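Local coordinates for protein levoglucosan dehydrogenase (Pseudarthrobacter phenanthrenivorans, PDB 6A3F) that catalyses the NAD(+)-dependent oxidation of levoglucosan to 3-dehydrolevoglucosan, at residues A114-K124 with V140-F151; M21-G30 with A52-E63. All coordinates share one frame; numbering follows the deposited sequence.

Overall arrangement
Both contacts belong to the six-stranded parallel sheet of the N-terminal Rossmann domain. Each closes a beta-alpha-beta unit. Interaction 2 pairs strand 23-30 with strand 55-62, and interaction 1 pairs strand 119-122 with the edge strand 147-149. Strand 96-100 runs between the two pairs, so they do not touch: their centres are 14 Å apart and their nearest atoms about 5 Å. The C-terminal strand ends of both face the cofactor site. Interaction 2 supplies Glu63 to the NADH site. Interaction 1 supplies Glu123, Lys124 and Ala150, and Lys124 also binds levoglucosan. The Lys124 side chain lies about 3 Å from those of the levoglucosan-binding residues Asp209 and His213.

Interaction 1: residues A114-K124 with V140-F151; sequences AEAGKHIICEK and VKDKNIVHMVAF
Glu123 OE1 has two polar neighbours, one of them a water that reaches across the contact. Lys124 N donates to the anti lone pair of Glu123 OE1 at 2.9 Å. Water 1 lies 2.7 Å from both Glu123 OE1 and Ala150 O and can link them. This happens where two neighbouring strands of the Rossmann sheet end, joined through helix 130-141 in a beta-alpha-beta crossover. Glu123, Lys124 and Ala150 all bind NADH.

The strands run parallel. Backbone bonds alternate along them, the shortest from Cys122 N to Met148 O at 2.8 Å. At the start of the ladder a side chain joins in. His119 presents ND1 as acceptor to Val146 N at 2.9 Å. The donor is only 1° out of the ring plane, and the N-H...ND1 angle is 169°. This favours one rotation of the imidazole.

Beyond the strands, Lys124 CB meets Phe151 CE1 at 3.5 Å, while the amine goes on to a salt bridge with Asp209. Ile121 and Met148 lie side by side, CD1 to SD 4.0 Å. On the face of the sheet that carries Ile120 and Cys122, Val140 CG2 sits over the centre of the His147 ring, whose ND1 bonds to Phe380 N. Ile145 packs against Ala114. Its CG1 stands between backbone N and carbonyl carbon (chi1 62°). Ile145 CD1 lies 3.5 Å from Lys118 O, a buried oxygen with no hydrogen-bond partner in the model.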
loop_
_atom_site.group_PDB
_atom_site.type_symbol
_atom_site.label_atom_id
_atom_site.label_comp_id
_atom_site.label_asym_id
_atom_site.label_seq_id
_atom_site.Cartn_x
_atom_site.Cartn_y
_atom_site.Cartn_z
ATOM N N ALA B 114 -0.155 38.291 -26.645
ATOM C CA ALA B 114 0.352 37.783 -27.930
ATOM C C ALA B 114 0.607 38.956 -28.904
ATOM O O ALA B 114 1.635 39.009 -29.567
ATOM C CB ALA B 114 -0.626 36.800 -28.533
ATOM N N GLU B 115 -0.303 39.906 -28.929
ATOM C CA GLU B 115 -0.179 41.037 -29.903
ATOM C C GLU B 115 0.967 41.957 -29.455
ATOM O O GLU B 115 1.572 42.597 -30.276
ATOM C CB GLU B 115 -1.530 41.754 -30.051
ATOM C CG GLU B 115 -2.525 41.020 -30.938
ATOM C CD GLU B 115 -3.940 41.578 -30.847
ATOM O OE1 GLU B 115 -4.125 42.593 -30.132
ATOM O OE2 GLU B 115 -4.862 41.008 -31.486
ATOM N N ALA B 116 1.284 42.020 -28.166
ATOM C CA ALA B 116 2.423 42.785 -27.677
ATOM C C ALA B 116 3.731 41.974 -27.759
ATOM O O ALA B 116 4.753 42.447 -27.293
ATOM C CB ALA B 116 2.162 43.250 -26.267
ATOM N N GLY B 117 3.727 40.764 -28.306
ATOM C CA GLY B 117 4.984 39.986 -28.519
ATOM C C GLY B 117 5.541 39.375 -27.229
ATOM O O GLY B 117 6.749 39.126 -27.123
ATOM N N LYS B 118 4.693 39.104 -26.245
ATOM C CA LYS B 118 5.168 38.563 -24.958
ATOM C C LYS B 118 5.035 37.029 -24.943
ATOM O O LYS B 118 4.154 36.463 -25.530
ATOM C CB LYS B 118 4.418 39.278 -23.833
ATOM C CG LYS B 118 4.946 40.698 -23.616
ATOM C CD LYS B 118 4.071 41.603 -22.805
ATOM C CE LYS B 118 4.783 42.855 -22.320
ATOM N NZ LYS B 118 5.718 43.438 -23.320
ATOM N N HIS B 119 5.980 36.373 -24.294
ATOM C CA HIS B 119 5.876 34.926 -24.043
ATOM C C HIS B 119 4.834 34.706 -22.948
ATOM O O HIS B 119 4.713 35.527 -21.997
ATOM C CB HIS B 119 7.250 34.360 -23.660
ATOM C CG HIS B 119 8.342 34.653 -24.636
ATOM N ND1 HIS B 119 8.446 34.015 -25.876
ATOM C CD2 HIS B 119 9.393 35.497 -24.553
ATOM C CE1 HIS B 119 9.507 34.482 -26.510
ATOM N NE2 HIS B 119 10.118 35.375 -25.714
ATOM N N ILE B 120 4.070 33.630 -23.073
ATOM C CA ILE B 120 2.892 33.489 -22.189
ATOM C C ILE B 120 2.860 32.086 -21.569
ATOM O O ILE B 120 2.903 31.101 -22.307
ATOM C CB ILE B 120 1.569 33.742 -22.940
ATOM C CG1 ILE B 120 1.569 35.074 -23.711
ATOM C CG2 ILE B 120 0.392 33.628 -21.971
ATOM C CD1 ILE B 120 0.618 35.090 -24.903
ATOM N N ILE B 121 2.676 32.038 -20.258
ATOM C CA ILE B 121 2.180 30.833 -19.600
ATOM C C ILE B 121 0.795 31.131 -19.021
ATOM O O ILE B 121 0.622 32.054 -18.289
ATOM C CB ILE B 121 3.159 30.250 -18.545
ATOM C CG1 ILE B 121 2.613 28.950 -17.933
ATOM C CG2 ILE B 121 3.514 31.237 -17.463
ATOM C CD1 ILE B 121 3.720 28.069 -17.314
ATOM N N CYS B 122 -0.147 30.267 -19.359
ATOM C CA CYS B 122 -1.494 30.450 -18.960
ATOM C C CYS B 122 -1.997 29.242 -18.174
ATOM O O CYS B 122 -1.772 28.108 -18.556
ATOM C CB CYS B 122 -2.348 30.702 -20.195
ATOM S SG CYS B 122 -4.073 31.088 -19.823
ATOM N N GLU B 123 -2.745 29.526 -17.126
ATOM C CA GLU B 123 -3.455 28.467 -16.366
ATOM C C GLU B 123 -4.449 27.719 -17.242
ATOM O O GLU B 123 -4.982 28.235 -18.250
ATOM C CB GLU B 123 -4.224 29.039 -15.183
ATOM C CG GLU B 123 -3.469 28.889 -13.888
ATOM C CD GLU B 123 -3.359 27.443 -13.405
ATOM O OE1 GLU B 123 -3.631 26.512 -14.179
ATOM O OE2 GLU B 123 -2.950 27.269 -12.257
ATOM N N LYS B 124 -4.742 26.502 -16.812
ATOM C CA LYS B 124 -5.761 25.710 -17.447
ATOM C C LYS B 124 -7.127 25.913 -16.777
ATOM O O LYS B 124 -7.189 26.481 -15.670
ATOM C CB LYS B 124 -5.355 24.233 -17.410
ATOM C CG LYS B 124 -4.686 23.746 -16.131
ATOM C CD LYS B 124 -5.458 23.908 -14.844
ATOM C CE LYS B 124 -6.779 23.191 -14.799
ATOM N NZ LYS B 124 -7.513 23.469 -13.544
ATOM N N VAL B 140 -1.531 33.192 -31.202
ATOM C CA VAL B 140 -0.121 32.951 -30.862
ATOM C C VAL B 140 0.535 32.117 -31.947
ATOM O O VAL B 140 1.745 32.151 -32.115
ATOM C CB VAL B 140 0.044 32.235 -29.507
ATOM C CG1 VAL B 140 -0.630 33.001 -28.381
ATOM C CG2 VAL B 140 -0.416 30.777 -29.582
ATOM N N LYS B 141 -0.243 31.331 -32.631
ATOM C CA LYS B 141 0.336 30.239 -33.374
ATOM C C LYS B 141 1.302 30.742 -34.452
ATOM O O LYS B 141 2.152 29.987 -34.869
ATOM C CB LYS B 141 -0.770 29.363 -33.967
ATOM C CG LYS B 141 -1.455 29.892 -35.209
ATOM C CD LYS B 141 -2.710 29.159 -35.584
ATOM C CE LYS B 141 -3.468 29.892 -36.678
ATOM N NZ LYS B 141 -4.561 29.062 -37.237
ATOM N N ASP B 142 1.170 31.988 -34.911
ATOM C CA ASP B 142 2.009 32.494 -35.976
ATOM C C ASP B 142 3.029 33.464 -35.487
ATOM O O ASP B 142 3.822 33.937 -36.279
ATOM C CB ASP B 142 1.136 33.177 -37.014
ATOM C CG ASP B 142 0.027 32.282 -37.472
ATOM O OD1 ASP B 142 0.352 31.167 -37.961
ATOM O OD2 ASP B 142 -1.160 32.667 -37.309
ATOM N N LYS B 143 3.021 33.781 -34.197
ATOM C CA LYS B 143 3.995 34.729 -33.627
ATOM C C LYS B 143 5.280 33.978 -33.276
ATOM O O LYS B 143 5.288 32.739 -33.219
ATOM C CB LYS B 143 3.448 35.409 -32.374
ATOM C CG LYS B 143 2.163 36.203 -32.549
ATOM C CD LYS B 143 2.283 37.397 -33.449
ATOM C CE LYS B 143 1.097 38.326 -33.299
ATOM N NZ LYS B 143 -0.178 37.584 -33.440
ATOM N N ASN B 144 6.335 34.731 -33.011
ATOM C CA ASN B 144 7.601 34.140 -32.592
ATOM C C ASN B 144 7.690 34.199 -31.054
ATOM O O ASN B 144 8.575 34.877 -30.441
ATOM C CB ASN B 144 8.766 34.822 -33.306
ATOM C CG ASN B 144 10.096 34.161 -33.003
ATOM O OD1 ASN B 144 10.174 32.938 -32.884
ATOM N ND2 ASN B 144 11.142 34.963 -32.869
ATOM N N ILE B 145 6.748 33.518 -30.410
ATOM C CA ILE B 145 6.693 33.581 -28.947
ATOM C C ILE B 145 6.455 32.173 -28.410
ATOM O O ILE B 145 5.940 31.302 -29.124
ATOM C CB ILE B 145 5.595 34.547 -28.476
ATOM C CG1 ILE B 145 4.205 34.095 -28.938
ATOM C CG2 ILE B 145 5.919 35.954 -28.925
ATOM C CD1 ILE B 145 3.079 35.040 -28.597
ATOM N N VAL B 146 6.852 31.973 -27.164
ATOM C CA VAL B 146 6.652 30.709 -26.510
ATOM C C VAL B 146 5.330 30.810 -25.760
ATOM O O VAL B 146 5.105 31.798 -25.012
ATOM C CB VAL B 146 7.809 30.394 -25.550
ATOM C CG1 VAL B 146 7.521 29.101 -24.777
ATOM C CG2 VAL B 146 9.126 30.308 -26.303
ATOM N N HIS B 147 4.467 29.850 -25.990
ATOM C CA HIS B 147 3.190 29.799 -25.307
ATOM C C HIS B 147 3.024 28.434 -24.626
ATOM O O HIS B 147 3.257 27.382 -25.255
ATOM C CB HIS B 147 2.028 30.076 -26.282
ATOM C CG HIS B 147 2.121 29.378 -27.592
ATOM N ND1 HIS B 147 1.446 28.221 -27.846
ATOM C CD2 HIS B 147 2.781 29.704 -28.729
ATOM C CE1 HIS B 147 1.694 27.843 -29.082
ATOM N NE2 HIS B 147 2.505 28.753 -29.650
ATOM N N MET B 148 2.537 28.471 -23.385
ATOM C CA MET B 148 2.449 27.236 -22.565
ATOM C C MET B 148 1.169 27.252 -21.734
ATOM O O MET B 148 0.787 28.285 -21.170
ATOM C CB MET B 148 3.668 27.139 -21.645
ATOM C CG MET B 148 3.927 25.750 -21.081
ATOM S SD MET B 148 5.390 25.713 -20.057
ATOM C CE MET B 148 5.584 23.936 -19.835
ATOM N N VAL B 149 0.504 26.097 -21.651
ATOM C CA VAL B 149 -0.645 25.949 -20.730
ATOM C C VAL B 149 -0.192 25.090 -19.527
ATOM O O VAL B 149 0.591 24.160 -19.712
ATOM C CB VAL B 149 -1.896 25.388 -21.434
ATOM C CG1 VAL B 149 -1.695 24.023 -22.041
ATOM C CG2 VAL B 149 -3.102 25.410 -20.523
ATOM N N ALA B 150 -0.651 25.431 -18.330
ATOM C CA ALA B 150 -0.051 24.933 -17.048
ATOM C C ALA B 150 -0.626 23.566 -16.660
ATOM O O ALA B 150 -1.236 23.466 -15.560
ATOM C CB ALA B 150 -0.315 25.933 -15.941
ATOM N N PHE B 151 -0.492 22.565 -17.535
ATOM C CA PHE B 151 -0.774 21.165 -17.145
ATOM C C PHE B 151 0.497 20.626 -16.429
ATOM O O PHE B 151 1.271 19.781 -16.929
ATOM C CB PHE B 151 -1.215 20.329 -18.352
ATOM C CG PHE B 151 -2.574 20.667 -18.902
ATOM C CD1 PHE B 151 -3.689 20.688 -18.075
ATOM C CD2 PHE B 151 -2.727 21.016 -20.240
ATOM C CE1 PHE B 151 -4.943 20.997 -18.578
ATOM C CE2 PHE B 151 -3.982 21.337 -20.741
ATOM C CZ PHE B 151 -5.076 21.352 -19.902
HETATM O O HOH W 1 -2.508 24.196 -13.299
#

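Interaction 2: residues M21-G30 with A52-E63; sequences MQNLNVGLIG and APALPVRKVIAE
Met21 and Leu55 cross at about a right angle, the thioether end of Met21 lying across the Leu55 side chain. Met21 SD is 3.6 Å from Ala52 O. Farther along, side chains run alongside one another. Asn23 lies beside Leu55, and Asn25 beside both Val57 and Lys59. With its CG anti to the carbonyl carbon (chi1 -69°), Asn25 brings OD1 to 3.4 Å from Val57 CB. Asn25 CB meets Lys59 CB at 3.7 Å. The polar ends are held by neighbours: Asn25 ND2 by Asp93 O, Lys59 NZ by Glu79.

On the other face of the sheet Leu28 and Ile61 point the same way, CD2 to CD1 3.8 Å, with Leu28 resting on helix 35-48. A beta bulge at Arg58 and Lys59 shifts the pairing by one residue. There Val26 O takes two N-H groups, from Lys59 at 3.0 Å and from Val60 at 3.2 Å. Past the bulge, Gly27 leaves room for Val60, whose CG1 approaches Gly27 CA at 3.6 Å.

Strand 23-30 ends at Gly30, the first glycine of a stretch that fits the GxGxxG pattern. Glu63, which binds NADH, follows directly on strand 55-62. An acidic residue at the end of the second strand is typical of NAD-binding Rossmann folds, where it usually takes the adenosine ribose hydroxyls.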
loop_
_atom_site.group_PDB
_atom_site.type_symbol
_atom_site.label_atom_id
_atom_site.label_comp_id
_atom_site.label_asym_id
_atom_site.label_seq_id
_atom_site.Cartn_x
_atom_site.Cartn_y
_atom_site.Cartn_z
ATOM N N MET B 21 23.742 35.180 -20.236
ATOM C CA MET B 21 22.432 34.708 -19.647
ATOM C C MET B 21 21.527 35.918 -19.376
ATOM O O MET B 21 21.837 36.777 -18.553
ATOM C CB MET B 21 22.643 33.945 -18.334
ATOM C CG MET B 21 21.384 33.267 -17.792
ATOM S SD MET B 21 21.654 32.437 -16.199
ATOM C CE MET B 21 22.544 33.715 -15.308
ATOM N N GLN B 22 20.389 35.955 -20.064
ATOM C CA GLN B 22 19.522 37.118 -20.045
ATOM C C GLN B 22 18.588 37.058 -18.824
ATOM O O GLN B 22 18.095 35.991 -18.424
ATOM C CB GLN B 22 18.727 37.188 -21.353
ATOM C CG GLN B 22 18.253 38.598 -21.704
ATOM C CD GLN B 22 17.253 38.621 -22.837
ATOM O OE1 GLN B 22 17.230 37.722 -23.679
ATOM N NE2 GLN B 22 16.415 39.652 -22.864
ATOM N N ASN B 23 18.341 38.226 -18.260
ATOM C CA ASN B 23 17.243 38.439 -17.337
ATOM C C ASN B 23 15.924 38.525 -18.123
ATOM O O ASN B 23 15.846 39.248 -19.103
ATOM C CB ASN B 23 17.469 39.700 -16.523
ATOM C CG ASN B 23 18.572 39.558 -15.505
ATOM O OD1 ASN B 23 19.047 38.468 -15.218
ATOM N ND2 ASN B 23 18.971 40.675 -14.925
ATOM N N LEU B 24 14.911 37.744 -17.741
ATOM C CA LEU B 24 13.578 37.818 -18.348
ATOM C C LEU B 24 12.572 38.247 -17.266
ATOM O O LEU B 24 12.416 37.589 -16.215
ATOM C CB LEU B 24 13.196 36.475 -18.975
ATOM C CG LEU B 24 13.908 36.102 -20.276
ATOM C CD1 LEU B 24 13.658 34.662 -20.601
ATOM C CD2 LEU B 24 13.472 36.967 -21.452
ATOM N N ASN B 25 11.924 39.386 -17.525
ATOM C CA ASN B 25 11.065 40.037 -16.572
ATOM C C ASN B 25 9.669 39.425 -16.715
ATOM O O ASN B 25 9.050 39.467 -17.776
ATOM C CB ASN B 25 11.056 41.562 -16.759
ATOM C CG ASN B 25 12.363 42.227 -16.382
ATOM O OD1 ASN B 25 12.983 41.890 -15.384
ATOM N ND2 ASN B 25 12.764 43.227 -17.148
ATOM N N VAL B 26 9.196 38.875 -15.606
ATOM C CA VAL B 26 7.887 38.225 -15.527
ATOM C C VAL B 26 6.879 39.175 -14.904
ATOM O O VAL B 26 7.134 39.728 -13.817
ATOM C CB VAL B 26 7.942 36.932 -14.682
ATOM C CG1 VAL B 26 6.570 36.297 -14.543
ATOM C CG2 VAL B 26 8.953 35.950 -15.244
ATOM N N GLY B 27 5.735 39.269 -15.573
ATOM C CA GLY B 27 4.528 39.807 -15.000
ATOM C C GLY B 27 3.529 38.708 -14.668
ATOM O O GLY B 27 3.083 38.017 -15.565
ATOM N N LEU B 28 3.223 38.536 -13.391
ATOM C CA LEU B 28 2.201 37.583 -12.916
ATOM C C LEU B 28 0.877 38.326 -12.732
ATOM O O LEU B 28 0.816 39.325 -12.039
ATOM C CB LEU B 28 2.702 36.999 -11.589
ATOM C CG LEU B 28 1.753 36.094 -10.811
ATOM C CD1 LEU B 28 1.402 34.869 -11.625
ATOM C CD2 LEU B 28 2.357 35.670 -9.489
ATOM N N ILE B 29 -0.169 37.822 -13.354
ATOM C CA ILE B 29 -1.503 38.410 -13.226
ATOM C C ILE B 29 -2.350 37.437 -12.412
ATOM O O ILE B 29 -2.621 36.316 -12.891
ATOM C CB ILE B 29 -2.104 38.680 -14.624
ATOM C CG1 ILE B 29 -1.184 39.594 -15.437
ATOM C CG2 ILE B 29 -3.525 39.220 -14.515
ATOM C CD1 ILE B 29 -1.576 39.726 -16.894
ATOM N N GLY B 30 -2.713 37.857 -11.191
ATOM C CA GLY B 30 -3.634 37.123 -10.325
ATOM C C GLY B 30 -2.939 35.947 -9.639
ATOM O O GLY B 30 -1.842 36.075 -9.181
ATOM N N ALA B 52 21.155 28.320 -15.851
ATOM C CA ALA B 52 19.779 28.413 -16.227
ATOM C C ALA B 52 19.668 28.883 -17.677
ATOM O O ALA B 52 20.519 29.606 -18.167
ATOM C CB ALA B 52 19.028 29.341 -15.299
ATOM N N PRO B 53 18.590 28.466 -18.351
ATOM C CA PRO B 53 18.350 28.989 -19.686
ATOM C C PRO B 53 18.244 30.525 -19.649
ATOM O O PRO B 53 18.675 31.164 -20.588
ATOM C CB PRO B 53 17.055 28.335 -20.195
ATOM C CG PRO B 53 16.461 27.579 -19.002
ATOM C CD PRO B 53 17.512 27.562 -17.919
ATOM N N ALA B 54 17.683 31.076 -18.582
ATOM C CA ALA B 54 17.591 32.507 -18.392
ATOM C C ALA B 54 17.194 32.755 -16.942
ATOM O O ALA B 54 16.674 31.852 -16.299
ATOM C CB ALA B 54 16.572 33.111 -19.335
ATOM N N LEU B 55 17.421 33.972 -16.457
ATOM C CA LEU B 55 17.165 34.303 -15.067
ATOM C C LEU B 55 15.782 34.947 -14.940
ATOM O O LEU B 55 15.605 36.079 -15.349
ATOM C CB LEU B 55 18.247 35.260 -14.551
ATOM C CG LEU B 55 19.444 34.595 -13.875
ATOM C CD1 LEU B 55 20.457 35.634 -13.408
ATOM C CD2 LEU B 55 18.977 33.716 -12.712
ATOM N N PRO B 56 14.819 34.232 -14.356
ATOM C CA PRO B 56 13.497 34.845 -14.211
ATOM C C PRO B 56 13.589 35.990 -13.192
ATOM O O PRO B 56 14.254 35.862 -12.163
ATOM C CB PRO B 56 12.577 33.718 -13.718
ATOM C CG PRO B 56 13.323 32.451 -14.067
ATOM C CD PRO B 56 14.785 32.817 -13.952
ATOM N N VAL B 57 12.945 37.109 -13.492
ATOM C CA VAL B 57 12.860 38.199 -12.551
ATOM C C VAL B 57 11.373 38.437 -12.265
ATOM O O VAL B 57 10.563 38.557 -13.189
ATOM C CB VAL B 57 13.533 39.489 -13.077
ATOM C CG1 VAL B 57 13.261 40.661 -12.136
ATOM C CG2 VAL B 57 15.032 39.345 -13.298
ATOM N N ARG B 58 11.035 38.492 -10.992
ATOM C CA ARG B 58 9.692 38.717 -10.563
ATOM C C ARG B 58 9.459 40.230 -10.634
ATOM O O ARG B 58 9.632 40.910 -9.646
ATOM C CB ARG B 58 9.471 38.173 -9.146
ATOM C CG ARG B 58 9.649 36.662 -9.030
ATOM C CD ARG B 58 9.731 36.123 -7.608
ATOM N NE ARG B 58 11.101 36.199 -7.107
ATOM C CZ ARG B 58 11.470 36.244 -5.836
ATOM N NH1 ARG B 58 10.582 36.272 -4.856
ATOM N NH2 ARG B 58 12.756 36.337 -5.554
ATOM N N LYS B 59 9.093 40.716 -11.818
ATOM C CA LYS B 59 9.184 42.146 -12.095
ATOM C C LYS B 59 7.930 42.851 -11.582
ATOM O O LYS B 59 8.026 43.857 -10.842
ATOM C CB LYS B 59 9.396 42.400 -13.589
ATOM C CG LYS B 59 9.708 43.857 -13.934
ATOM C CD LYS B 59 10.923 44.400 -13.201
ATOM C CE LYS B 59 11.474 45.633 -13.880
ATOM N NZ LYS B 59 12.849 45.949 -13.423
ATOM N N VAL B 60 6.768 42.336 -11.960
ATOM C CA VAL B 60 5.511 43.000 -11.620
ATOM C C VAL B 60 4.410 41.960 -11.399
ATOM O O VAL B 60 4.368 40.978 -12.098
ATOM C CB VAL B 60 5.123 43.992 -12.734
ATOM C CG1 VAL B 60 4.787 43.305 -14.041
ATOM C CG2 VAL B 60 3.983 44.883 -12.304
ATOM N N ILE B 61 3.525 42.235 -10.443
ATOM C CA ILE B 61 2.333 41.425 -10.170
ATOM C C ILE B 61 1.093 42.329 -10.232
ATOM O O ILE B 61 1.113 43.443 -9.737
ATOM C CB ILE B 61 2.464 40.691 -8.817
ATOM C CG1 ILE B 61 1.341 39.691 -8.566
ATOM C CG2 ILE B 61 2.627 41.666 -7.661
ATOM C CD1 ILE B 61 1.636 38.757 -7.426
ATOM N N ALA B 62 0.050 41.816 -10.874
ATOM C CA ALA B 62 -1.261 42.487 -10.936
ATOM C C ALA B 62 -2.254 41.761 -10.044
ATOM O O ALA B 62 -2.358 40.527 -10.129
ATOM C CB ALA B 62 -1.749 42.470 -12.356
ATOM N N GLU B 63 -2.989 42.510 -9.227
ATOM C CA GLU B 63 -4.154 41.995 -8.535
ATOM C C GLU B 63 -5.322 42.984 -8.730
ATOM O O GLU B 63 -5.183 43.993 -9.421
ATOM C CB GLU B 63 -3.884 41.776 -7.047
ATOM C CG GLU B 63 -2.689 40.894 -6.751
ATOM C CD GLU B 63 -2.840 39.420 -7.090
ATOM O OE1 GLU B 63 -3.966 38.959 -7.270
ATOM O OE2 GLU B 63 -1.788 38.737 -7.201
#